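PDB 3QDF: 2-hydroxyhepta-2,4-diene-1,7-dioate isomerase from Mycobacterium marinum, which probably acts as an isomerase or acetylpyruvate hydrolase of the fumarylacetoacetate hydrolase family and binds zinc ions. Local coordinates for residues R9-P13 and D14-F18; W51-D55 and V56-A60. All coordinates share one frame; numbering follows the deposited sequence.

Interaction 1 (R9-P13 and D14-F18)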
# COMPACT_ATOMS: atom_id res chain seq x y z
N ARG A 9 9.76 -1.02 7.80
CA ARG A 9 9.78 -0.89 9.24
C ARG A 9 9.84 -2.28 9.86
O ARG A 9 9.22 -3.22 9.36
CB ARG A 9 8.54 -0.15 9.72
CG ARG A 9 8.63 1.35 9.53
CD ARG A 9 7.30 2.04 9.85
NE ARG A 9 7.01 2.10 11.29
CZ ARG A 9 6.11 1.35 11.93
NH1 ARG A 9 5.39 0.45 11.27
NH2 ARG A 9 5.93 1.50 13.23
N ILE A 10 10.60 -2.39 10.94
CA ILE A 10 10.86 -3.68 11.55
C ILE A 10 10.74 -3.62 13.08
O ILE A 10 10.99 -2.58 13.70
CB ILE A 10 12.28 -4.24 11.17
CG1 ILE A 10 13.40 -3.32 11.70
CG2 ILE A 10 12.38 -4.49 9.65
CD1 ILE A 10 14.84 -3.88 11.58
N ALA A 11 10.32 -4.74 13.65
CA ALA A 11 10.43 -4.97 15.08
C ALA A 11 11.56 -5.98 15.24
O ALA A 11 11.46 -7.12 14.77
CB ALA A 11 9.12 -5.50 15.66
N SER A 12 12.66 -5.53 15.84
CA SER A 12 13.87 -6.33 16.01
C SER A 12 14.07 -6.57 17.51
O SER A 12 13.19 -6.21 18.30
CB SER A 12 15.08 -5.57 15.44
OG SER A 12 15.38 -4.41 16.20
N PRO A 13 15.21 -7.19 17.90
CA PRO A 13 15.58 -7.22 19.32
C PRO A 13 15.66 -5.82 19.96
O PRO A 13 15.10 -5.61 21.04
CB PRO A 13 16.94 -7.92 19.30
CG PRO A 13 16.82 -8.90 18.17
CD PRO A 13 15.97 -8.19 17.12
N ASP A 14 16.33 -4.87 19.30
CA ASP A 14 16.48 -3.50 19.82
C ASP A 14 15.26 -2.60 19.56
O ASP A 14 15.36 -1.37 19.66
CB ASP A 14 17.76 -2.85 19.27
CG ASP A 14 19.01 -3.69 19.53
OD1 ASP A 14 19.05 -4.41 20.54
OD2 ASP A 14 19.94 -3.63 18.71
N GLY A 15 14.11 -3.20 19.22
CA GLY A 15 12.86 -2.45 19.09
C GLY A 15 12.33 -2.21 17.67
O GLY A 15 12.61 -2.97 16.74
N VAL A 16 11.55 -1.14 17.54
CA VAL A 16 10.87 -0.77 16.29
C VAL A 16 11.69 0.31 15.59
O VAL A 16 11.99 1.34 16.18
CB VAL A 16 9.41 -0.27 16.57
CG1 VAL A 16 8.73 0.25 15.29
CG2 VAL A 16 8.57 -1.38 17.23
N ALA A 17 12.04 0.08 14.32
CA ALA A 17 12.84 1.02 13.53
C ALA A 17 12.54 0.95 12.02
O ALA A 17 12.07 -0.08 11.51
CB ALA A 17 14.34 0.77 13.77
N PHE A 18 12.83 2.04 11.33
CA PHE A 18 12.93 2.02 9.87
C PHE A 18 14.18 1.21 9.51
O PHE A 18 15.13 1.11 10.32
CB PHE A 18 13.04 3.44 9.30
CG PHE A 18 11.71 4.15 9.18
CD1 PHE A 18 10.86 3.88 8.11
CD2 PHE A 18 11.32 5.09 10.13
CE1 PHE A 18 9.63 4.53 7.98
CE2 PHE A 18 10.09 5.76 10.02
CZ PHE A 18 9.25 5.49 8.95

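Interaction 2 (W51-D55 and V56-A60)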
# COMPACT_ATOMS: atom_id res chain seq x y z
N TRP A 51 20.10 -7.17 10.67
CA TRP A 51 19.67 -8.54 10.94
C TRP A 51 19.22 -9.18 9.64
O TRP A 51 18.73 -8.46 8.77
CB TRP A 51 18.46 -8.56 11.89
CG TRP A 51 18.73 -8.01 13.22
CD1 TRP A 51 19.21 -8.69 14.31
CD2 TRP A 51 18.56 -6.65 13.64
NE1 TRP A 51 19.35 -7.83 15.38
CE2 TRP A 51 18.96 -6.58 14.99
CE3 TRP A 51 18.13 -5.48 12.99
CZ2 TRP A 51 18.93 -5.38 15.72
CZ3 TRP A 51 18.09 -4.30 13.71
CH2 TRP A 51 18.49 -4.25 15.06
N PRO A 52 19.38 -10.52 9.52
CA PRO A 52 18.65 -11.17 8.44
C PRO A 52 17.16 -10.87 8.64
O PRO A 52 16.68 -10.80 9.77
CB PRO A 52 18.94 -12.66 8.66
CG PRO A 52 20.26 -12.68 9.38
CD PRO A 52 20.20 -11.48 10.29
N LEU A 53 16.46 -10.65 7.54
CA LEU A 53 15.05 -10.29 7.63
C LEU A 53 14.22 -11.38 8.34
O LEU A 53 13.29 -11.06 9.06
CB LEU A 53 14.47 -9.96 6.25
CG LEU A 53 13.03 -9.44 6.21
CD1 LEU A 53 12.92 -8.06 6.87
CD2 LEU A 53 12.53 -9.40 4.77
N ALA A 54 14.59 -12.64 8.14
CA ALA A 54 13.93 -13.79 8.78
C ALA A 54 13.93 -13.67 10.30
O ALA A 54 13.08 -14.27 10.97
CB ALA A 54 14.60 -15.10 8.34
N ASP A 55 14.88 -12.90 10.84
CA ASP A 55 15.05 -12.77 12.28
C ASP A 55 14.22 -11.66 12.90
O ASP A 55 14.20 -11.52 14.13
CB ASP A 55 16.52 -12.47 12.61
CG ASP A 55 17.43 -13.67 12.46
OD1 ASP A 55 17.02 -14.70 11.88
OD2 ASP A 55 18.58 -13.57 12.92
N VAL A 56 13.57 -10.84 12.07
CA VAL A 56 12.81 -9.70 12.59
C VAL A 56 11.37 -9.71 12.07
O VAL A 56 11.06 -10.44 11.13
CB VAL A 56 13.52 -8.34 12.26
CG1 VAL A 56 14.89 -8.25 12.95
CG2 VAL A 56 13.66 -8.15 10.75
N ARG A 57 10.49 -8.93 12.71
CA ARG A 57 9.11 -8.80 12.23
C ARG A 57 9.00 -7.61 11.29
O ARG A 57 9.28 -6.48 11.66
CB ARG A 57 8.11 -8.68 13.39
CG ARG A 57 6.71 -9.23 13.05
CD ARG A 57 5.80 -9.37 14.27
NE ARG A 57 5.35 -8.07 14.76
CZ ARG A 57 5.68 -7.56 15.94
NH1 ARG A 57 6.46 -8.25 16.76
NH2 ARG A 57 5.23 -6.37 16.30
N LEU A 58 8.61 -7.89 10.05
CA LEU A 58 8.36 -6.86 9.06
C LEU A 58 6.99 -6.22 9.26
O LEU A 58 5.97 -6.91 9.26
CB LEU A 58 8.42 -7.49 7.67
CG LEU A 58 8.35 -6.55 6.48
CD1 LEU A 58 9.52 -5.58 6.49
CD2 LEU A 58 8.37 -7.41 5.22
N LEU A 59 6.96 -4.89 9.40
CA LEU A 59 5.73 -4.17 9.76
C LEU A 59 5.22 -3.40 8.55
O LEU A 59 5.87 -3.42 7.51
CB LEU A 59 6.02 -3.20 10.91
CG LEU A 59 6.71 -3.77 12.16
CD1 LEU A 59 7.10 -2.66 13.15
CD2 LEU A 59 5.86 -4.89 12.84
N ALA A 60 4.07 -2.72 8.69
CA ALA A 60 3.64 -1.76 7.67
C ALA A 60 4.77 -0.75 7.52
O ALA A 60 5.36 -0.32 8.54
CB ALA A 60 2.34 -1.07 8.07

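Interaction 1 (R9-P13 and D14-F18)
With CG of Arg9 set anti to its own carbonyl carbon (chi1 -78°) and the chain bent at chi3, the methylenes of Arg9 run out over the ring of Phe18, whose CG also lies anti to its carbonyl carbon. Arg9 CG sits over one face of the ring, displaced toward the rim and 4.0 Å from the centroid, a CH-pi contact; CD follows along the CE1 and CZ side. The guanidinium then turns back, its plane 74° from that of the ring, and Arg9 NH2 comes obliquely to Val16 CG1 at 3.7 Å, while NH1 reaches the backbone of Ala60. A long chain, apolar along its length and charged at its end, suits both tasks. The two segments form a beta hairpin closed by a type I turn from Ser12 to Gly15. Ile10 and Ala17 are a hydrogen-bonded antiparallel pair, Ile10 N to Ala17 O at 2.8 Å and Ala17 N to Ile10 O at 2.9 Å. At the turn Gly15 O is gripped twice from opposite faces of its plane, by Ser12 N at 2.7 Å, almost straight at 178°, and by Ser12 OG at 3.2 Å; the return bond from Gly15 N to Ser12 O is weak. Pro13 fits the first corner with its ring-restricted phi, and the positive phi of Gly15 would press a beta carbon against the preceding carbonyl oxygen. In the conformer given, Asp14 OD2 forms a salt bridge with Arg49 NE.

Interaction 2 (W51-D55 and V56-A60)
Leu53 O accepts the N-H of Val56 N at 3.0 Å in a nearly straight bond (N-H...O 166°), yet the donor stands well above the carbonyl plane. One residue earlier, Asp55 N bonds to Pro52 O, also at 3.0 Å, and the two successive bonds wind residues 53-55 into a short 3-10 segment. Val56 closes this turn and packs with both of its methyls. Val56 CG1, anti to the carbonyl carbon of its residue (chi1 -63°), approaches Trp51 CB to 3.7 Å and lies obliquely to the indole, nearest its CG. Val56 CG2 instead passes close to Leu53 O, at 3.4 Å, and meets Leu53 CD1 at 4.0 Å, the two side chains crossing at about a right angle. The segments form a tight connection in the N-terminal Rv2993c-like region, carrying the chain from the end of strand 45-52 into strand 57-59, which pairs with strand 6-12. A branched valine suits the junction because its two methyls can serve Trp51 and Leu53 at once. In buried Leu53, CG anti to the backbone N (chi1 -175°) and the turn at chi2 together bring CD1 to Val56 and to Leu58, where Leu53 CD1 touches Leu58 CD1 at 4.2 Å. Both leucines pack against Trp180 of strand 175-182. Pro52, with its restricted phi, leads into the 3-10 turn; it, Ala54 and Asp55 are all exposed.

Interactions 1 and 2 follow one another along the chain, with centres about 8 Å apart, and are joined through neighbouring strands 6-12 and 57-59. Arg9 connects them twice: its backbone O probably accepts a hydrogen bond from Leu59 N at 2.8 Å, and its NH1 probably donates one to Ala60 O, also at 2.8 Å. At the hairpin end the indole of Trp51 lies beside the turn, with CH2 3.3 Å from Ser12 OG, and Val56 CB comes within 3.5 Å of Ala11 O. Both are surface contacts of the N-terminal region, away from the zinc ligands Glu121, Glu123 and Asp152, and Glu191 and His203.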